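Local atomic coordinates of COMB10 (PDB entry 2BHV), a protein that serves as a core subunit of the Com type IV secretion system of Helicobacter pylori, whose VirB10-like periplasmic domain is probably part of the transport channel. Residues A61-A66 against I89-N94; H114-M119 against P233-N238; L150-L155 against I224-D229. All coordinates share one frame; numbering follows the deposited sequence.

Interaction 1. Residues A61-A66 against I89-N94; sequences AGKVIA and IGYYSN
The carbonyl O of Gly62 receives two donors from the facing strand. Tyr92 N comes to it at 2.8 Å in a nearly straight hydrogen bond, almost in line with the C=O, and Tyr91 CA adds a CA-H...O contact. Further along, the hydrogen-bonded pair Val64–Gly90 closes with two equally straight bonds, Gly90 N to Val64 O at 2.8 Å and Val64 N to Gly90 O at the same length, the latter donor lying above its carbonyl plane. Back at the first pair, the return bond from Gly62 N to Tyr92 O is weak. The two strands are antiparallel neighbours in the middle of the large mixed sheet of this TrbI/VirB10-family domain.

With CG between the backbone N and the carbonyl carbon (chi1 69°), the Tyr92 side chain starts toward the facing strand; its ring lies over Gly62. Gly62 N stands 3.5 Å above the centre of one ring face, Gly62 CA makes a CH-pi contact 4.1 Å from the ring centroid, and Lys63 O meets the ring edge in plane, 3.4 Å from CE2. Val64 CB adds a contact to CD2, and Ile56 also packs against the Tyr92 ring and Val64. On the opposite face of the sheet the Lys63 chain runs beside the Tyr91 ring, pointing the same way, with CD 3.8 Å from CE1; helix 132-146 meets Tyr91 there through Val135. Lysine methylenes and Tyr91 thus flank the ladder on its more exposed face, Tyr92 and Val64 on the other, where the ring lies against a residue without a side chain.

Interaction 2. Residues H114-M119 against P233-N238; sequences HGINIM and PIPREN
Asn238 meets Gly115 and Asn117 where two hairpin loops of the large mixed sheet come together, one linking strand 103-111 to strand 117-119, the other linking strand 229-231 to strand 239-245. From CB onward its side chain turns toward the first loop. CB lies 4.0 Å from Gly115 O, and CG, placed anti to the carbonyl carbon and beside the backbone N (chi1 -75°), stays at much the same distance from that oxygen. The amide nitrogen makes the contact: ND2 gives a nearly straight hydrogen bond to Gly115 O at 3.2 Å. The acceptor lies almost in the amide plane of Asn238, whereas the donor stands well above the carbonyl plane of Gly115, so the amide reaches the peptide group from over its flat side. Ile116 CG2 lies 4.3 Å from the same ND2.

The backbone of Asn238 supplies the second bond, from Asn117 N to Asn238 O at 2.8 Å, with Ile116 CA touching the same oxygen through a CA-H...O contact. Asn238 therefore holds the residues on either side of Ile116, one by its side chain and one by its main chain, just before strand 239-245 pairs in parallel with strand 117-119 through Val240. Gly115 has a positive phi, 99°, a backbone shape suited to glycine, and Thr112 OG1 accepts a hydrogen bond from Ile116 N within the same turn. Apolar contact is slight at this surface position, which lies about 24 Å from the centre of the chain: Ile116 CD1 comes no closer to Pro235 than 4.4 Å, at CG of the proline ring.

Interaction 3. Residues L150-L155 against I224-D229; sequences LLLSTL and ISPNTD
Ser153 and Ser225 face each other as a hydrogen-bonded pair in an antiparallel strand ladder at the margin of the large mixed sheet, where strand 152-156 is the outermost strand within the chain. The backbone bonds of this pair run both ways: Ser153 N donates to Ser225 O at 2.7 Å and Ser225 N to Ser153 O at 2.9 Å. Just past the strand, Asn227 N continues the ladder with an almost straight bond to Leu151 O. Between these bonds, Leu152 CA makes a CA-H...O contact to Ser225 O, in the non-hydrogen-bonded pair of Leu152 with Pro226.

Side-chain polar bonds gather on Asn227, whose amide spans the start of the facing segment with both ends in use. ND2 gives a hydrogen bond to Leu150 O at 3.0 Å; that oxygen lies nearly in the amide plane, while the donor stands above the carbonyl plane of Leu150. The other end, OD1, accepts Ser153 OG at 2.9 Å, in the carbonyl plane and on a lone pair. With OG anti to its own carbonyl carbon (chi1 -65°), Ser153 presents it to this oxygen. The ND2 bond to the Leu150 carbonyl, which can only accept, favours this orientation of the amide. Thr154, next along, forms backbone hydrogen bonds with the second subunit and packs on its Ile196, so this margin of the sheet meets the other copy of the protein.

Apolar packing lies on the face that carries Leu152, Ile224 and Pro226, where Trp107 of strand 103-111 packs on Leu152 and Ile224. Leu152 CD1 does the touching, 4.0 Å from Ile224 CG2 and 3.6 Å from Pro226 CA. On the opposite face Leu155 reaches across to the neighbouring strand, its CD2 coming to 3.8 Å from Ser225 CB.

How the interactions relate
Interaction 1 comes first along the chain and closes a loop of 22 residues, joining neighbouring strands in the middle of the large sheet before the other two contacts begin. Interaction 2 opens next, at 114-119. Before it closes, helix 132-146 passes and interaction 3 opens at 150-155; that contact shuts at 224-229 after 68 intervening residues, and interaction 2 closes soon afterwards at 233-238, so the third lies within the second while neither crosses the first. All three reach the same sheet: interaction 3 pairs strand 152-156, outermost within the chain, with its neighbour, whereas interaction 2, about 20 Å away between contact centres, ties a loop and the start of strand 117-119 to the loop before strand 239-245.

Interaction 1. Residues A61-A66 against I89-N94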
loop_
_atom_site.group_PDB
_atom_site.type_symbol
_atom_site.label_atom_id
_atom_site.label_comp_id
_atom_site.label_asym_id
_atom_site.label_seq_id
_atom_site.Cartn_x
_atom_site.Cartn_y
_atom_site.Cartn_z
ATOM N N ALA A 61 1.761 22.875 -0.170
ATOM C CA ALA A 61 3.054 23.198 -0.764
ATOM C C ALA A 61 3.383 24.616 -0.294
ATOM O O ALA A 61 2.532 25.486 -0.369
ATOM C CB ALA A 61 2.973 23.138 -2.265
ATOM N N GLY A 62 4.592 24.856 0.211
ATOM C CA GLY A 62 4.906 26.159 0.795
ATOM C C GLY A 62 6.375 26.498 0.899
ATOM O O GLY A 62 7.178 26.072 0.072
ATOM N N LYS A 63 6.717 27.267 1.936
ATOM C CA LYS A 63 8.081 27.756 2.183
ATOM C C LYS A 63 8.738 27.081 3.405
ATOM O O LYS A 63 8.072 26.756 4.390
ATOM C CB LYS A 63 8.060 29.281 2.361
ATOM C CG LYS A 63 9.426 29.934 2.568
ATOM C CD LYS A 63 9.370 31.472 2.472
ATOM C CE LYS A 63 9.091 32.135 3.832
ATOM N NZ LYS A 63 9.450 33.584 3.834
ATOM N N VAL A 64 10.050 26.877 3.331
ATOM C CA VAL A 64 10.796 26.272 4.433
ATOM C C VAL A 64 12.036 27.084 4.744
ATOM O O VAL A 64 12.699 27.584 3.833
ATOM C CB VAL A 64 11.194 24.788 4.137
ATOM C CG1 VAL A 64 12.125 24.683 2.947
ATOM C CG2 VAL A 64 11.830 24.154 5.340
ATOM N N ILE A 65 12.338 27.223 6.033
ATOM C CA ILE A 65 13.548 27.900 6.460
ATOM C C ILE A 65 14.402 26.945 7.288
ATOM O O ILE A 65 13.933 26.357 8.257
ATOM C CB ILE A 65 13.230 29.161 7.273
ATOM C CG1 ILE A 65 12.296 30.085 6.497
ATOM C CG2 ILE A 65 14.514 29.893 7.652
ATOM C CD1 ILE A 65 11.615 31.121 7.363
ATOM N N ALA A 66 15.657 26.781 6.888
ATOM C CA ALA A 66 16.612 26.002 7.662
ATOM C C ALA A 66 17.748 26.897 8.173
ATOM O O ALA A 66 17.981 28.001 7.667
ATOM C CB ALA A 66 17.158 24.885 6.837
ATOM N N ILE A 89 16.695 29.652 2.744
ATOM C CA ILE A 89 15.284 29.753 2.398
ATOM C C ILE A 89 14.993 28.877 1.193
ATOM O O ILE A 89 15.651 28.991 0.152
ATOM C CB ILE A 89 14.867 31.210 2.141
ATOM C CG1 ILE A 89 15.125 32.049 3.386
ATOM C CG2 ILE A 89 13.415 31.290 1.750
ATOM C CD1 ILE A 89 15.204 33.529 3.114
ATOM N N GLY A 90 14.013 27.992 1.352
ATOM C CA GLY A 90 13.585 27.093 0.289
ATOM C C GLY A 90 12.081 27.081 0.057
ATOM O O GLY A 90 11.310 27.579 0.876
ATOM N N TYR A 91 11.671 26.507 -1.074
ATOM C CA TYR A 91 10.271 26.341 -1.400
ATOM C C TYR A 91 10.057 24.896 -1.739
ATOM O O TYR A 91 10.865 24.301 -2.423
ATOM C CB TYR A 91 9.889 27.245 -2.564
ATOM C CG TYR A 91 10.123 28.693 -2.251
ATOM C CD1 TYR A 91 9.168 29.442 -1.567
ATOM C CD2 TYR A 91 11.312 29.317 -2.607
ATOM C CE1 TYR A 91 9.389 30.788 -1.252
ATOM C CE2 TYR A 91 11.545 30.660 -2.298
ATOM C CZ TYR A 91 10.584 31.382 -1.623
ATOM O OH TYR A 91 10.830 32.693 -1.330
ATOM N N TYR A 92 8.978 24.328 -1.231
ATOM C CA TYR A 92 8.748 22.904 -1.343
ATOM C C TYR A 92 7.359 22.601 -1.877
ATOM O O TYR A 92 6.416 23.371 -1.649
ATOM C CB TYR A 92 8.938 22.220 0.013
ATOM C CG TYR A 92 7.866 22.543 1.060
ATOM C CD1 TYR A 92 6.676 21.802 1.131
ATOM C CD2 TYR A 92 8.051 23.572 1.988
ATOM C CE1 TYR A 92 5.715 22.074 2.077
ATOM C CE2 TYR A 92 7.084 23.857 2.943
ATOM C CZ TYR A 92 5.917 23.100 2.983
ATOM O OH TYR A 92 4.941 23.376 3.927
ATOM N N SER A 93 7.238 21.470 -2.576
ATOM C CA SER A 93 5.942 20.929 -2.964
ATOM C C SER A 93 5.931 19.410 -2.842
ATOM O O SER A 93 6.970 18.755 -2.966
ATOM C CB SER A 93 5.579 21.338 -4.390
ATOM O OG SER A 93 6.365 20.630 -5.341
ATOM N N ASN A 94 4.746 18.863 -2.591
ATOM C CA ASN A 94 4.545 17.435 -2.616
ATOM C C ASN A 94 3.869 17.072 -3.925
ATOM O O ASN A 94 2.848 17.641 -4.281
ATOM C CB ASN A 94 3.747 16.987 -1.392
ATOM C CG ASN A 94 4.596 16.996 -0.121
ATOM O OD1 ASN A 94 4.486 17.908 0.735
ATOM N ND2 ASN A 94 5.479 15.987 -0.002
#

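Interaction 2. Residues H114-M119 against P233-N238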
loop_
_atom_site.group_PDB
_atom_site.type_symbol
_atom_site.label_atom_id
_atom_site.label_comp_id
_atom_site.label_asym_id
_atom_site.label_seq_id
_atom_site.Cartn_x
_atom_site.Cartn_y
_atom_site.Cartn_z
ATOM N N HIS A 114 25.370 38.218 9.013
ATOM C CA HIS A 114 25.651 39.630 8.781
ATOM C C HIS A 114 24.697 40.244 7.774
ATOM O O HIS A 114 24.618 41.462 7.667
ATOM C CB HIS A 114 27.109 39.853 8.385
ATOM C CG HIS A 114 28.031 39.960 9.563
ATOM N ND1 HIS A 114 27.689 39.497 10.824
ATOM C CD2 HIS A 114 29.285 40.463 9.675
ATOM C CE1 HIS A 114 28.686 39.724 11.663
ATOM N NE2 HIS A 114 29.671 40.303 10.990
ATOM N N GLY A 115 23.974 39.397 7.045
ATOM C CA GLY A 115 22.912 39.854 6.161
ATOM C C GLY A 115 23.294 39.954 4.702
ATOM O O GLY A 115 22.637 40.663 3.947
ATOM N N ILE A 116 24.351 39.259 4.292
ATOM C CA ILE A 116 24.643 39.165 2.859
ATOM C C ILE A 116 23.752 38.088 2.247
ATOM O O ILE A 116 23.626 36.996 2.802
ATOM C CB ILE A 116 26.174 38.952 2.519
ATOM C CG1 ILE A 116 26.559 37.472 2.477
ATOM C CG2 ILE A 116 27.077 39.760 3.465
ATOM C CD1 ILE A 116 28.080 37.209 2.414
ATOM N N ASN A 117 23.107 38.421 1.129
ATOM C CA ASN A 117 22.251 37.475 0.429
ATOM C C ASN A 117 22.974 36.687 -0.648
ATOM O O ASN A 117 23.542 37.263 -1.572
ATOM C CB ASN A 117 21.054 38.193 -0.173
ATOM C CG ASN A 117 19.880 38.238 0.773
ATOM O OD1 ASN A 117 18.856 37.576 0.539
ATOM N ND2 ASN A 117 20.021 38.997 1.863
ATOM N N ILE A 118 22.955 35.368 -0.521
ATOM C CA ILE A 118 23.489 34.502 -1.555
ATOM C C ILE A 118 22.342 33.903 -2.362
ATOM O O ILE A 118 21.563 33.111 -1.832
ATOM C CB ILE A 118 24.336 33.387 -0.942
ATOM C CG1 ILE A 118 25.354 33.980 0.041
ATOM C CG2 ILE A 118 25.036 32.603 -2.034
ATOM C CD1 ILE A 118 26.060 32.960 0.917
ATOM N N MET A 119 22.230 34.302 -3.632
ATOM C CA MET A 119 21.238 33.718 -4.545
ATOM C C MET A 119 21.643 32.357 -5.079
ATOM O O MET A 119 22.787 32.153 -5.487
ATOM C CB MET A 119 20.953 34.642 -5.721
ATOM C CG MET A 119 19.568 35.229 -5.691
ATOM S SD MET A 119 19.255 36.037 -4.113
ATOM C CE MET A 119 20.401 37.438 -4.188
ATOM N N PRO A 233 31.029 34.301 -5.920
ATOM C CA PRO A 233 31.755 35.549 -6.154
ATOM C C PRO A 233 31.822 36.386 -4.877
ATOM O O PRO A 233 31.022 36.172 -3.951
ATOM C CB PRO A 233 30.914 36.262 -7.219
ATOM C CG PRO A 233 29.600 35.596 -7.201
ATOM C CD PRO A 233 29.851 34.180 -6.797
ATOM N N ILE A 234 32.786 37.308 -4.835
ATOM C CA ILE A 234 32.940 38.250 -3.725
ATOM C C ILE A 234 31.699 39.135 -3.668
ATOM O O ILE A 234 31.282 39.668 -4.689
ATOM C CB ILE A 234 34.221 39.119 -3.888
ATOM C CG1 ILE A 234 35.438 38.243 -4.203
ATOM C CG2 ILE A 234 34.483 39.957 -2.639
ATOM C CD1 ILE A 234 36.474 38.922 -5.082
ATOM N N PRO A 235 31.085 39.263 -2.480
ATOM C CA PRO A 235 29.825 39.996 -2.358
ATOM C C PRO A 235 29.956 41.464 -2.707
ATOM O O PRO A 235 30.869 42.138 -2.222
ATOM C CB PRO A 235 29.462 39.846 -0.876
ATOM C CG PRO A 235 30.737 39.507 -0.191
ATOM C CD PRO A 235 31.522 38.709 -1.186
ATOM N N ARG A 236 29.046 41.941 -3.555
ATOM C CA ARG A 236 28.920 43.365 -3.861
ATOM C C ARG A 236 27.586 43.889 -3.333
ATOM O O ARG A 236 26.522 43.362 -3.692
ATOM C CB ARG A 236 29.035 43.599 -5.373
ATOM C CG ARG A 236 28.630 45.000 -5.837
ATOM C CD ARG A 236 29.587 45.525 -6.918
ATOM N NE ARG A 236 30.632 46.431 -6.393
ATOM C CZ ARG A 236 31.712 46.059 -5.688
ATOM N NH1 ARG A 236 31.934 44.777 -5.382
ATOM N NH2 ARG A 236 32.580 46.983 -5.279
ATOM N N GLU A 237 27.648 44.911 -2.478
ATOM C CA GLU A 237 26.450 45.502 -1.857
ATOM C C GLU A 237 25.533 44.418 -1.284
ATOM O O GLU A 237 24.344 44.316 -1.650
ATOM C CB GLU A 237 25.688 46.393 -2.847
ATOM C CG GLU A 237 26.442 47.645 -3.262
ATOM C CD GLU A 237 26.045 48.129 -4.651
ATOM O OE1 GLU A 237 25.000 47.664 -5.178
ATOM O OE2 GLU A 237 26.784 48.970 -5.212
ATOM N N ASN A 238 26.102 43.593 -0.404
ATOM C CA ASN A 238 25.357 42.531 0.292
ATOM C C ASN A 238 24.731 41.451 -0.591
ATOM O O ASN A 238 23.787 40.769 -0.173
ATOM C CB ASN A 238 24.299 43.131 1.224
ATOM C CG ASN A 238 24.912 43.728 2.477
ATOM O OD1 ASN A 238 25.739 44.659 2.410
ATOM N ND2 ASN A 238 24.517 43.196 3.637
#

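Interaction 3. Residues L150-L155 against I224-D229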
loop_
_atom_site.group_PDB
_atom_site.type_symbol
_atom_site.label_atom_id
_atom_site.label_comp_id
_atom_site.label_asym_id
_atom_site.label_seq_id
_atom_site.Cartn_x
_atom_site.Cartn_y
_atom_site.Cartn_z
ATOM N N LEU A 150 17.233 19.880 -9.708
ATOM C CA LEU A 150 17.547 20.502 -8.435
ATOM C C LEU A 150 19.042 20.720 -8.328
ATOM O O LEU A 150 19.815 19.834 -8.685
ATOM C CB LEU A 150 17.077 19.625 -7.276
ATOM C CG LEU A 150 15.595 19.364 -7.104
ATOM C CD1 LEU A 150 15.413 18.332 -6.023
ATOM C CD2 LEU A 150 14.867 20.625 -6.766
ATOM N N LEU A 151 19.449 21.887 -7.836
ATOM C CA LEU A 151 20.866 22.199 -7.746
ATOM C C LEU A 151 21.437 21.771 -6.408
ATOM O O LEU A 151 22.647 21.640 -6.269
ATOM C CB LEU A 151 21.130 23.685 -8.005
ATOM C CG LEU A 151 20.778 24.245 -9.392
ATOM C CD1 LEU A 151 20.778 25.778 -9.396
ATOM C CD2 LEU A 151 21.714 23.712 -10.455
ATOM N N LEU A 152 20.554 21.550 -5.429
ATOM C CA LEU A 152 20.928 21.170 -4.066
ATOM C C LEU A 152 19.996 20.071 -3.584
ATOM O O LEU A 152 18.777 20.223 -3.603
ATOM C CB LEU A 152 20.784 22.349 -3.119
ATOM C CG LEU A 152 21.644 23.614 -3.076
ATOM C CD1 LEU A 152 23.081 23.335 -2.677
ATOM C CD2 LEU A 152 21.529 24.435 -4.351
ATOM N N SER A 153 20.567 18.962 -3.151
ATOM C CA SER A 153 19.786 17.864 -2.631
ATOM C C SER A 153 19.556 18.089 -1.157
ATOM O O SER A 153 20.312 18.820 -0.516
ATOM C CB SER A 153 20.523 16.559 -2.837
ATOM O OG SER A 153 20.658 16.284 -4.217
ATOM N N THR A 154 18.513 17.452 -0.617
ATOM C CA THR A 154 18.211 17.529 0.804
ATOM C C THR A 154 18.205 16.149 1.388
ATOM O O THR A 154 17.337 15.359 1.086
ATOM C CB THR A 154 16.865 18.197 1.043
ATOM O OG1 THR A 154 16.798 19.386 0.249
ATOM C CG2 THR A 154 16.695 18.543 2.490
ATOM N N LEU A 155 19.194 15.880 2.235
ATOM C CA LEU A 155 19.431 14.553 2.813
ATOM C C LEU A 155 19.107 14.516 4.298
ATOM O O LEU A 155 19.065 15.562 4.944
ATOM C CB LEU A 155 20.885 14.162 2.595
ATOM C CG LEU A 155 21.398 13.748 1.204
ATOM C CD1 LEU A 155 20.518 14.147 0.028
ATOM C CD2 LEU A 155 22.814 14.242 0.996
ATOM N N ILE A 224 22.134 19.648 3.524
ATOM C CA ILE A 224 21.950 20.249 2.219
ATOM C C ILE A 224 23.221 20.020 1.404
ATOM O O ILE A 224 24.312 20.375 1.843
ATOM C CB ILE A 224 21.619 21.732 2.327
ATOM C CG1 ILE A 224 20.291 21.914 3.062
ATOM C CG2 ILE A 224 21.560 22.372 0.938
ATOM C CD1 ILE A 224 19.941 23.341 3.421
ATOM N N SER A 225 23.069 19.407 0.228
ATOM C CA SER A 225 24.197 18.963 -0.571
ATOM C C SER A 225 24.151 19.494 -2.008
ATOM O O SER A 225 23.203 19.243 -2.744
ATOM C CB SER A 225 24.242 17.446 -0.575
ATOM O OG SER A 225 25.284 16.973 -1.412
ATOM N N PRO A 226 25.186 20.223 -2.417
ATOM C CA PRO A 226 25.250 20.713 -3.780
ATOM C C PRO A 226 25.426 19.570 -4.760
ATOM O O PRO A 226 26.222 18.659 -4.524
ATOM C CB PRO A 226 26.505 21.583 -3.776
ATOM C CG PRO A 226 26.788 21.853 -2.353
ATOM C CD PRO A 226 26.356 20.637 -1.639
ATOM N N ASN A 227 24.674 19.613 -5.847
ATOM C CA ASN A 227 24.809 18.624 -6.896
ATOM C C ASN A 227 25.867 19.022 -7.909
ATOM O O ASN A 227 26.156 18.280 -8.846
ATOM C CB ASN A 227 23.473 18.394 -7.573
ATOM C CG ASN A 227 22.500 17.671 -6.686
ATOM O OD1 ASN A 227 22.882 16.778 -5.939
ATOM N ND2 ASN A 227 21.230 18.052 -6.759
ATOM N N THR A 228 26.436 20.206 -7.720
ATOM C CA THR A 228 27.584 20.636 -8.491
ATOM C C THR A 228 28.432 21.514 -7.642
ATOM O O THR A 228 27.986 22.000 -6.612
ATOM C CB THR A 228 27.214 21.497 -9.691
ATOM O OG1 THR A 228 25.857 21.269 -10.062
ATOM C CG2 THR A 228 28.136 21.155 -10.870
ATOM N N ASP A 229 29.659 21.738 -8.084
ATOM C CA ASP A 229 30.479 22.759 -7.489
ATOM C C ASP A 229 29.724 24.085 -7.569
ATOM O O ASP A 229 29.103 24.391 -8.593
ATOM C CB ASP A 229 31.821 22.845 -8.219
ATOM C CG ASP A 229 32.616 21.560 -8.124
ATOM O OD1 ASP A 229 32.262 20.696 -7.301
ATOM O OD2 ASP A 229 33.591 21.401 -8.867
#